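RagB/SusD domain protein (Flavobacterium johnsoniae, PDB 5J5U) probably binds chitin or its oligosaccharides at the outer membrane as a SusD homolog of a polysaccharide utilization locus that serves chitin conversion. Local coordinates at residues 109-112 with 113-116; 99-102 with 103-107; 71-74 with 75-79; 30-33 with 34-38. All coordinates share one frame; numbering follows the deposited sequence.

Overall arrangement
All four contacts are local, within one helix or, in contact 4, at its capped start. Contacts 1 and 2 lie in series on helix 98-119, centres about 14 Å apart; contact 3 is on helix 66-90 and contact 4 opens helix 31-45. Contact 1, buried, reaches its neighbours in two ways: R114 gives a hydrogen bond to Y33 of contact 4, and L115 packs on V76 and Y77 of contact 3. Contact 2 is also buried but lies farther from the chain's centre, and is mostly backbone bonding plus one weak amide–lysine link. Contact 3 is buried apart from an exposed edge at R74 and A78; contact 4 is only partly buried. Each carries an aromatic pairing, ring on ring in 71-79, guanidinium on ring in 30-38.

Contact 1. Residues 109-112 with 113-116; sequences VMVA and QRLT
V109 O accepts from Q113 N at 2.8 Å and A112 O from T116 N at 3.0 Å, two i to i+4 helical bonds of helix 98-119. The side chain that folds back onto the preceding turn is R114. Its CG is anti to the carbonyl carbon (chi1 -64°), and a bend at chi3 carries the guanidinium alongside the helix, where NH2 donates to V111 O at 3.3 Å. The bond is fairly straight, and the oxygen is met on a lone pair in the carbonyl plane while lying almost exactly in the guanidinium plane. R114 NE is 3.3 Å from M110 O. The guanidinium therefore sits against the carbonyls of the turn before it; its charge is met by E80 in a salt bridge from NH2, while NH1 gives a hydrogen bond to the Y33 hydroxyl.

Q113 leaves the helix on another side. A water bridges M110 O, at 3.2 Å, and Q113 OE1, the latter at a distance that is doubtfully short. The same OE1 also takes a bond from R191, and NE2 gives to E417 and D117, so both ends of this buried amide are gripped. T116 turns CG2 back to 3.5 Å from A112 O, while OG1 meets G120 O and Q143.

R114 bound directly to V111 O, and Q113 bridged by water to M110 O, with acidic partners on this helix (D117) and on others (E80, E417), make a buried polar network, here within the helical, TPR-clan core of a SusD-like protein.

Contact 2. Residues 99-102 with 103-107; sequences NMNA and VAKIM
N99 O takes a bond from V103 N at 3.1 Å, and V103 CG2 sits 3.2 Å from the same N99 O. The amide end of N99 has other business: ND2 gives to N162 O and G166 O, fastening this early turn of helix 98-119 to the loop after helix 143-160. At M100 the carbonyl receives A104 N at 2.8 Å in an almost straight bond, and A104 CB lies 3.5 Å from M100 O.

N101 makes the one polar side-chain link of the set. With CG anti to the backbone N (chi1 -179°), its amide is crossed at a slant by the K105 chain, which bends at chi3 and brings NZ to N101 OD1 at 3.1 Å, a weak bond. This i to i+4 pairing is one side of a small polar cluster, since Q160 donates to OD1 and accepts from NZ. It joins the early part of helix 98-119 to Q160, the last residue of helix 143-160, in the helical part of this SusD-like fold. N101 O accepts from K105 N, and the lysine's aliphatic part also covers that oxygen, with K105 CE 3.3 Å from N101 O.

A102 O is reached by I106 N at 2.9 Å, and I106 CG1 lies 3.4 Å from that oxygen, while V103 and I106 pack on W181 and A185 of helix 178-195.

Contact 3. Residues 71-74 with 75-79; sequences ALWR and NVYAN
W73 and Y77, one helical turn apart on helix 66-90, meet as a T-shaped (edge-to-face) pair. Followed outward, Y77 CB lies 3.6 Å from W73 O, the carbonyl that also accepts the Y77 N bond. CG is anti to the carbonyl carbon (chi1 -74°), which sends the ring back toward the preceding turn, and CD2 comes to 3.2 Å from W73 O. CE2 then stands over the middle of the indole, 3.6 Å from both W73 CD2 and W73 CE2. The centroids of the phenol ring and the five-membered ring are 4.8 Å apart, with the planes at 68°. At the tip, OH bonds to P123 O, so the phenol is fixed at both ends.

The indole is part of a wider aromatic group in this SusD-like helical fold: Y119 of helix 98-119 meets it edge-to-face and Y450 meets it at an inclined angle, while P123, Y140 and P451 also touch it. On another side of the helix L72 and V76 point the same way, with L72 CD1 4.0 Å from V76 CG2. L72 packs on I118 and Y119, and V76 on R114, of helix 98-119; L72 also touches Y33 and T37 of helix 31-45.

R74 runs extended, and its NH1 gives a weak bond to N75 OD1 at 2.9 Å, the oxygen near the guanidinium plane but the two flat groups turned 42° apart. N75 ND2 probably bonds to D30 OD2 at the start of helix 31-45, though the distance is doubtfully short.

Contact 4. Residues 30-33 with 34-38; sequences DGYY and QHRTN
An N-cap opens helix 31-45: D30 precedes its first turn and accepts from Y32 N through OD1, at 3.1 Å, while D30 O receives Q34 N across the turn. A water accepts from both D30 N and Q34 NE2, bridging the cap residue to the next turn.

Y32 and R36 then pair one turn apart. CG of Y32 is anti to the backbone N (chi1 -173°), placing the ring where the extended R36 chain passes over one of its faces. The guanidinium lies nearly flat on the ring, centres 4.0 Å apart and planes at 19°, with R36 CZ 3.4 Å from Y32 CE2. Lower on the R36 chain, CD makes a CH-pi contact over the ring face, 4.1 Å from the Y32 centroid. NH1 is also hydrogen-bonded to Y32 O at 3.0 Å, on a lone pair in the carbonyl plane, so the stack is held at the group's edge as well as its face. E67 meets the guanidinium in a salt bridge through NE.

On the inner side Y33 O accepts T37 N at 2.7 Å and, weakly, N38 N, marking a wider pi-type turn. The Y33 ring lies beside Q34, and its OH is hydrogen-bonded to E80. Q34 OE1 takes a straight bond from N38 ND2, at 2.7 Å.

The Y32 and R36 arrangement is an i to i+4 Tyr-Arg stack, guanidinium flat on the ring, just after an Asp N-cap.

Contact 1. Residues 109-112 with 113-116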
loop_
_atom_site.group_PDB
_atom_site.type_symbol
_atom_site.label_atom_id
_atom_site.label_comp_id
_atom_site.label_asym_id
_atom_site.label_seq_id
_atom_site.Cartn_x
_atom_site.Cartn_y
_atom_site.Cartn_z
ATOM N N VAL A 109 -12.068 1.867 8.517
ATOM C CA VAL A 109 -11.938 1.053 7.313
ATOM C C VAL A 109 -10.453 0.996 6.922
ATOM O O VAL A 109 -9.913 -0.076 6.682
ATOM C CB VAL A 109 -12.822 1.584 6.156
ATOM C CG1 VAL A 109 -12.568 0.791 4.877
ATOM C CG2 VAL A 109 -14.308 1.514 6.544
ATOM N N MET A 110 -9.784 2.140 6.923
ATOM C CA MET A 110 -8.380 2.196 6.549
ATOM C C MET A 110 -7.513 1.329 7.462
ATOM O O MET A 110 -6.645 0.586 6.988
ATOM C CB MET A 110 -7.889 3.643 6.582
ATOM C CG MET A 110 -8.494 4.515 5.490
ATOM S SD MET A 110 -8.048 6.266 5.648
ATOM C CE MET A 110 -6.378 6.246 5.015
ATOM N N VAL A 111 -7.770 1.404 8.763
ATOM C CA VAL A 111 -7.096 0.536 9.717
ATOM C C VAL A 111 -7.322 -0.951 9.359
ATOM O O VAL A 111 -6.360 -1.709 9.267
ATOM C CB VAL A 111 -7.580 0.809 11.195
ATOM C CG1 VAL A 111 -7.129 -0.298 12.166
ATOM C CG2 VAL A 111 -7.160 2.213 11.709
ATOM N N ALA A 112 -8.568 -1.354 9.111
ATOM C CA ALA A 112 -8.895 -2.794 9.034
ATOM C C ALA A 112 -8.620 -3.406 7.654
ATOM O O ALA A 112 -8.335 -4.605 7.525
ATOM C CB ALA A 112 -10.353 -3.018 9.411
ATOM N N GLN A 113 -8.732 -2.564 6.627
ATOM C CA GLN A 113 -8.504 -2.968 5.246
ATOM C C GLN A 113 -7.118 -3.608 5.022
ATOM O O GLN A 113 -7.004 -4.630 4.339
ATOM C CB GLN A 113 -8.692 -1.760 4.317
ATOM C CG GLN A 113 -8.284 -2.003 2.888
ATOM C CD GLN A 113 -6.961 -1.325 2.543
ATOM O OE1 GLN A 113 -6.828 -0.094 2.671
ATOM N NE2 GLN A 113 -5.970 -2.127 2.097
ATOM N N ARG A 114 -6.073 -2.991 5.549
ATOM C CA ARG A 114 -4.755 -3.598 5.437
ATOM C C ARG A 114 -4.804 -4.997 6.098
ATOM O O ARG A 114 -4.381 -6.011 5.497
ATOM C CB ARG A 114 -3.684 -2.690 6.073
ATOM C CG ARG A 114 -3.509 -1.306 5.342
ATOM C CD ARG A 114 -3.016 -0.196 6.265
ATOM N NE ARG A 114 -3.535 -0.368 7.620
ATOM C CZ ARG A 114 -2.915 0.003 8.735
ATOM N NH1 ARG A 114 -1.745 0.619 8.681
ATOM N NH2 ARG A 114 -3.474 -0.251 9.915
ATOM N N LEU A 115 -5.418 -5.054 7.283
ATOM C CA LEU A 115 -5.468 -6.269 8.083
ATOM C C LEU A 115 -6.055 -7.462 7.312
ATOM O O LEU A 115 -5.375 -8.483 7.128
ATOM C CB LEU A 115 -6.257 -6.017 9.375
ATOM C CG LEU A 115 -6.130 -7.059 10.493
ATOM C CD1 LEU A 115 -4.689 -7.223 10.924
ATOM C CD2 LEU A 115 -6.954 -6.627 11.679
ATOM N N THR A 116 -7.290 -7.317 6.828
ATOM C CA THR A 116 -7.957 -8.424 6.144
ATOM C C THR A 116 -7.164 -8.722 4.866
ATOM O O THR A 116 -6.888 -9.896 4.542
ATOM C CB THR A 116 -9.475 -8.124 5.873
ATOM O OG1 THR A 116 -10.097 -9.226 5.206
ATOM C CG2 THR A 116 -9.701 -6.794 5.093
HETATM O O HOH W 1 -5.486 1.511 4.099
#

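Contact 2. Residues 99-102 with 103-107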
loop_
_atom_site.group_PDB
_atom_site.type_symbol
_atom_site.label_atom_id
_atom_site.label_comp_id
_atom_site.label_asym_id
_atom_site.label_seq_id
_atom_site.Cartn_x
_atom_site.Cartn_y
_atom_site.Cartn_z
ATOM N N ASN A 99 -19.817 14.489 12.486
ATOM C CA ASN A 99 -18.682 14.573 11.581
ATOM C C ASN A 99 -17.471 13.807 12.090
ATOM O O ASN A 99 -16.714 13.241 11.298
ATOM C CB ASN A 99 -18.302 16.027 11.324
ATOM C CG ASN A 99 -19.174 16.669 10.266
ATOM O OD1 ASN A 99 -19.845 15.980 9.489
ATOM N ND2 ASN A 99 -19.168 17.997 10.226
ATOM N N MET A 100 -17.299 13.769 13.409
ATOM C CA MET A 100 -16.196 13.003 13.967
ATOM C C MET A 100 -16.522 11.526 13.831
ATOM O O MET A 100 -15.674 10.730 13.432
ATOM C CB MET A 100 -15.938 13.354 15.422
ATOM C CG MET A 100 -14.653 12.752 15.949
ATOM S SD MET A 100 -13.206 13.807 15.695
ATOM C CE MET A 100 -13.624 15.155 16.812
ATOM N N ASN A 101 -17.768 11.184 14.153
ATOM C CA ASN A 101 -18.247 9.817 14.066
ATOM C C ASN A 101 -18.010 9.246 12.674
ATOM O O ASN A 101 -17.611 8.098 12.521
ATOM C CB ASN A 101 -19.730 9.756 14.433
ATOM C CG ASN A 101 -20.289 8.354 14.392
ATOM O OD1 ASN A 101 -20.853 7.934 13.383
ATOM N ND2 ASN A 101 -20.153 7.625 15.499
ATOM N N ALA A 102 -18.257 10.059 11.663
ATOM C CA ALA A 102 -18.035 9.635 10.294
ATOM C C ALA A 102 -16.528 9.466 10.035
ATOM O O ALA A 102 -16.092 8.442 9.475
ATOM C CB ALA A 102 -18.651 10.630 9.318
ATOM N N VAL A 103 -15.737 10.450 10.469
ATOM C CA VAL A 103 -14.296 10.409 10.241
ATOM C C VAL A 103 -13.704 9.130 10.861
ATOM O O VAL A 103 -13.013 8.352 10.190
ATOM C CB VAL A 103 -13.602 11.678 10.806
ATOM C CG1 VAL A 103 -12.111 11.458 10.962
ATOM C CG2 VAL A 103 -13.861 12.879 9.895
ATOM N N ALA A 104 -14.024 8.900 12.128
ATOM C CA ALA A 104 -13.590 7.709 12.805
ATOM C C ALA A 104 -13.974 6.471 12.004
ATOM O O ALA A 104 -13.158 5.569 11.845
ATOM C CB ALA A 104 -14.174 7.652 14.195
ATOM N N LYS A 105 -15.194 6.434 11.477
ATOM C CA LYS A 105 -15.639 5.245 10.732
ATOM C C LYS A 105 -14.785 5.039 9.477
ATOM O O LYS A 105 -14.378 3.897 9.167
ATOM C CB LYS A 105 -17.126 5.340 10.361
ATOM C CG LYS A 105 -18.048 4.741 11.430
ATOM C CD LYS A 105 -19.523 4.891 11.085
ATOM C CE LYS A 105 -19.856 6.335 10.768
ATOM N NZ LYS A 105 -21.307 6.564 10.647
ATOM N N ILE A 106 -14.485 6.145 8.784
ATOM C CA ILE A 106 -13.602 6.095 7.623
ATOM C C ILE A 106 -12.235 5.588 8.092
ATOM O O ILE A 106 -11.670 4.665 7.497
ATOM C CB ILE A 106 -13.491 7.471 6.926
ATOM C CG1 ILE A 106 -14.853 7.881 6.376
ATOM C CG2 ILE A 106 -12.541 7.426 5.755
ATOM C CD1 ILE A 106 -14.891 9.287 5.879
ATOM N N MET A 107 -11.753 6.137 9.209
ATOM C CA MET A 107 -10.490 5.678 9.753
ATOM C C MET A 107 -10.559 4.166 9.929
ATOM O O MET A 107 -9.627 3.455 9.536
ATOM C CB MET A 107 -10.167 6.349 11.093
ATOM C CG MET A 107 -9.672 7.771 10.984
ATOM S SD MET A 107 -8.102 7.945 10.127
ATOM C CE MET A 107 -6.964 7.070 11.187
#

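Contact 3. Residues 71-74 with 75-79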
loop_
_atom_site.group_PDB
_atom_site.type_symbol
_atom_site.label_atom_id
_atom_site.label_comp_id
_atom_site.label_asym_id
_atom_site.label_seq_id
_atom_site.Cartn_x
_atom_site.Cartn_y
_atom_site.Cartn_z
ATOM N N ALA A 71 3.480 -9.206 12.866
ATOM C CA ALA A 71 3.645 -7.832 13.359
ATOM C C ALA A 71 2.443 -6.886 13.078
ATOM O O ALA A 71 1.992 -6.151 13.973
ATOM C CB ALA A 71 4.915 -7.239 12.775
ATOM N N LEU A 72 1.944 -6.884 11.838
ATOM C CA LEU A 72 0.737 -6.109 11.513
ATOM C C LEU A 72 -0.443 -6.530 12.420
ATOM O O LEU A 72 -1.078 -5.687 13.044
ATOM C CB LEU A 72 0.355 -6.283 10.039
ATOM C CG LEU A 72 -0.792 -5.434 9.481
ATOM C CD1 LEU A 72 -0.392 -3.977 9.478
ATOM C CD2 LEU A 72 -1.182 -5.882 8.081
ATOM N N TRP A 73 -0.714 -7.837 12.500
ATOM C CA TRP A 73 -1.777 -8.346 13.363
ATOM C C TRP A 73 -1.678 -7.809 14.800
ATOM O O TRP A 73 -2.593 -7.154 15.321
ATOM C CB TRP A 73 -1.725 -9.860 13.379
ATOM C CG TRP A 73 -2.707 -10.533 14.287
ATOM C CD1 TRP A 73 -2.621 -10.670 15.642
ATOM C CD2 TRP A 73 -3.903 -11.217 13.890
ATOM N NE1 TRP A 73 -3.705 -11.372 16.114
ATOM C CE2 TRP A 73 -4.496 -11.735 15.057
ATOM C CE3 TRP A 73 -4.527 -11.440 12.656
ATOM C CZ2 TRP A 73 -5.679 -12.455 15.032
ATOM C CZ3 TRP A 73 -5.703 -12.150 12.630
ATOM C CH2 TRP A 73 -6.268 -12.650 13.819
ATOM N N ARG A 74 -0.538 -8.086 15.411
ATOM C CA ARG A 74 -0.307 -7.753 16.802
ATOM C C ARG A 74 -0.457 -6.261 17.073
ATOM O O ARG A 74 -1.107 -5.876 18.050
ATOM C CB ARG A 74 1.074 -8.216 17.222
ATOM C CG ARG A 74 1.563 -7.559 18.485
ATOM C CD ARG A 74 3.006 -7.937 18.748
ATOM N NE ARG A 74 3.377 -7.658 20.136
ATOM C CZ ARG A 74 3.908 -6.512 20.557
ATOM N NH1 ARG A 74 4.154 -5.524 19.695
ATOM N NH2 ARG A 74 4.202 -6.359 21.844
ATOM N N ASN A 75 0.092 -5.416 16.197
ATOM C CA ASN A 75 0.078 -3.998 16.505
ATOM C C ASN A 75 -1.227 -3.315 16.135
ATOM O O ASN A 75 -1.667 -2.375 16.819
ATOM C CB ASN A 75 1.259 -3.285 15.856
ATOM C CG ASN A 75 2.520 -3.374 16.716
ATOM O OD1 ASN A 75 2.714 -4.338 17.455
ATOM N ND2 ASN A 75 3.328 -2.334 16.688
ATOM N N VAL A 76 -1.877 -3.787 15.086
ATOM C CA VAL A 76 -3.195 -3.253 14.789
ATOM C C VAL A 76 -4.173 -3.588 15.935
ATOM O O VAL A 76 -4.879 -2.710 16.413
ATOM C CB VAL A 76 -3.748 -3.777 13.432
ATOM C CG1 VAL A 76 -5.252 -3.613 13.371
ATOM C CG2 VAL A 76 -3.085 -3.047 12.281
ATOM N N TYR A 77 -4.179 -4.824 16.418
ATOM C CA TYR A 77 -5.108 -5.121 17.492
ATOM C C TYR A 77 -4.692 -4.484 18.822
ATOM O O TYR A 77 -5.550 -4.105 19.608
ATOM C CB TYR A 77 -5.284 -6.629 17.650
ATOM C CG TYR A 77 -6.128 -7.203 16.540
ATOM C CD1 TYR A 77 -7.441 -6.768 16.340
ATOM C CD2 TYR A 77 -5.617 -8.154 15.676
ATOM C CE1 TYR A 77 -8.222 -7.293 15.313
ATOM C CE2 TYR A 77 -6.383 -8.669 14.648
ATOM C CZ TYR A 77 -7.674 -8.232 14.464
ATOM O OH TYR A 77 -8.409 -8.758 13.430
ATOM N N ALA A 78 -3.396 -4.356 19.092
ATOM C CA ALA A 78 -2.977 -3.733 20.347
ATOM C C ALA A 78 -3.236 -2.216 20.380
ATOM O O ALA A 78 -3.720 -1.685 21.380
ATOM C CB ALA A 78 -1.521 -4.022 20.612
ATOM N N ASN A 79 -2.976 -1.519 19.279
ATOM C CA ASN A 79 -2.941 -0.056 19.322
ATOM C C ASN A 79 -4.092 0.637 18.618
ATOM O O ASN A 79 -4.623 1.611 19.143
ATOM C CB ASN A 79 -1.632 0.476 18.719
ATOM C CG ASN A 79 -0.400 -0.006 19.472
ATOM O OD1 ASN A 79 -0.439 -0.174 20.696
ATOM N ND2 ASN A 79 0.703 -0.231 18.743
#

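Contact 4. Residues 30-33 with 34-38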
loop_
_atom_site.group_PDB
_atom_site.type_symbol
_atom_site.label_atom_id
_atom_site.label_comp_id
_atom_site.label_asym_id
_atom_site.label_seq_id
_atom_site.Cartn_x
_atom_site.Cartn_y
_atom_site.Cartn_z
ATOM N N ASP A 30 4.498 3.656 13.253
ATOM C CA ASP A 30 4.830 2.411 13.944
ATOM C C ASP A 30 5.865 1.687 13.082
ATOM O O ASP A 30 5.522 1.004 12.110
ATOM C CB ASP A 30 3.593 1.531 14.169
ATOM C CG ASP A 30 3.858 0.388 15.146
ATOM O OD1 ASP A 30 5.046 0.080 15.399
ATOM O OD2 ASP A 30 2.879 -0.231 15.621
ATOM N N GLY A 31 7.134 1.890 13.422
ATOM C CA GLY A 31 8.235 1.333 12.666
ATOM C C GLY A 31 8.254 -0.174 12.760
ATOM O O GLY A 31 8.814 -0.849 11.889
ATOM N N TYR A 32 7.634 -0.696 13.819
ATOM C CA TYR A 32 7.594 -2.134 14.045
ATOM C C TYR A 32 6.948 -2.887 12.866
ATOM O O TYR A 32 7.530 -3.862 12.388
ATOM C CB TYR A 32 6.870 -2.457 15.363
ATOM C CG TYR A 32 6.942 -3.912 15.749
ATOM C CD1 TYR A 32 5.866 -4.767 15.536
ATOM C CD2 TYR A 32 8.105 -4.445 16.301
ATOM C CE1 TYR A 32 5.945 -6.107 15.881
ATOM C CE2 TYR A 32 8.192 -5.772 16.643
ATOM C CZ TYR A 32 7.115 -6.600 16.424
ATOM O OH TYR A 32 7.199 -7.927 16.762
ATOM N N TYR A 33 5.792 -2.459 12.361
ATOM C CA TYR A 33 5.243 -3.207 11.214
ATOM C C TYR A 33 5.484 -2.549 9.877
ATOM O O TYR A 33 5.299 -3.195 8.847
ATOM C CB TYR A 33 3.739 -3.514 11.363
ATOM C CG TYR A 33 2.761 -2.377 11.296
ATOM C CD1 TYR A 33 2.435 -1.768 10.093
ATOM C CD2 TYR A 33 2.100 -1.953 12.443
ATOM C CE1 TYR A 33 1.488 -0.716 10.036
ATOM C CE2 TYR A 33 1.162 -0.930 12.408
ATOM C CZ TYR A 33 0.860 -0.319 11.211
ATOM O OH TYR A 33 -0.071 0.684 11.199
ATOM N N GLN A 34 5.890 -1.285 9.864
ATOM C CA GLN A 34 6.343 -0.699 8.601
ATOM C C GLN A 34 7.590 -1.424 8.146
ATOM O O GLN A 34 7.780 -1.689 6.952
ATOM C CB GLN A 34 6.634 0.805 8.736
ATOM C CG GLN A 34 5.410 1.656 8.922
ATOM C CD GLN A 34 4.503 1.658 7.694
ATOM O OE1 GLN A 34 4.929 1.367 6.567
ATOM N NE2 GLN A 34 3.239 1.979 7.918
ATOM N N HIS A 35 8.443 -1.752 9.106
ATOM C CA HIS A 35 9.668 -2.456 8.779
ATOM C C HIS A 35 9.340 -3.890 8.331
ATOM O O HIS A 35 9.872 -4.380 7.331
ATOM C CB HIS A 35 10.620 -2.458 9.997
ATOM C CG HIS A 35 12.022 -2.871 9.679
ATOM N ND1 HIS A 35 12.990 -3.030 10.648
ATOM C CD2 HIS A 35 12.627 -3.146 8.496
ATOM C CE1 HIS A 35 14.124 -3.402 10.080
ATOM N NE2 HIS A 35 13.932 -3.478 8.775
ATOM N N ARG A 36 8.459 -4.561 9.068
ATOM C CA ARG A 36 8.248 -5.991 8.848
ATOM C C ARG A 36 7.196 -6.295 7.755
ATOM O O ARG A 36 7.409 -7.148 6.899
ATOM C CB ARG A 36 7.860 -6.654 10.169
ATOM C CG ARG A 36 9.010 -6.712 11.173
ATOM C CD ARG A 36 8.527 -6.935 12.621
ATOM N NE ARG A 36 9.665 -7.065 13.540
ATOM C CZ ARG A 36 10.383 -6.040 13.996
ATOM N NH1 ARG A 36 10.076 -4.802 13.636
ATOM N NH2 ARG A 36 11.412 -6.249 14.802
ATOM N N THR A 37 6.083 -5.572 7.751
ATOM C CA THR A 37 5.005 -5.886 6.822
ATOM C C THR A 37 5.100 -5.117 5.514
ATOM O O THR A 37 4.835 -5.671 4.456
ATOM C CB THR A 37 3.628 -5.599 7.441
ATOM O OG1 THR A 37 3.600 -6.093 8.779
ATOM C CG2 THR A 37 2.545 -6.297 6.636
ATOM N N ASN A 38 5.479 -3.846 5.597
ATOM C CA ASN A 38 5.636 -2.990 4.418
ATOM C C ASN A 38 6.974 -3.258 3.715
ATOM O O ASN A 38 7.003 -3.757 2.568
ATOM C CB ASN A 38 5.512 -1.501 4.836
ATOM C CG ASN A 38 5.635 -0.498 3.662
ATOM O OD1 ASN A 38 5.864 -0.853 2.499
ATOM N ND2 ASN A 38 5.487 0.778 3.993
HETATM O O HOH W 2 2.825 2.578 11.068
#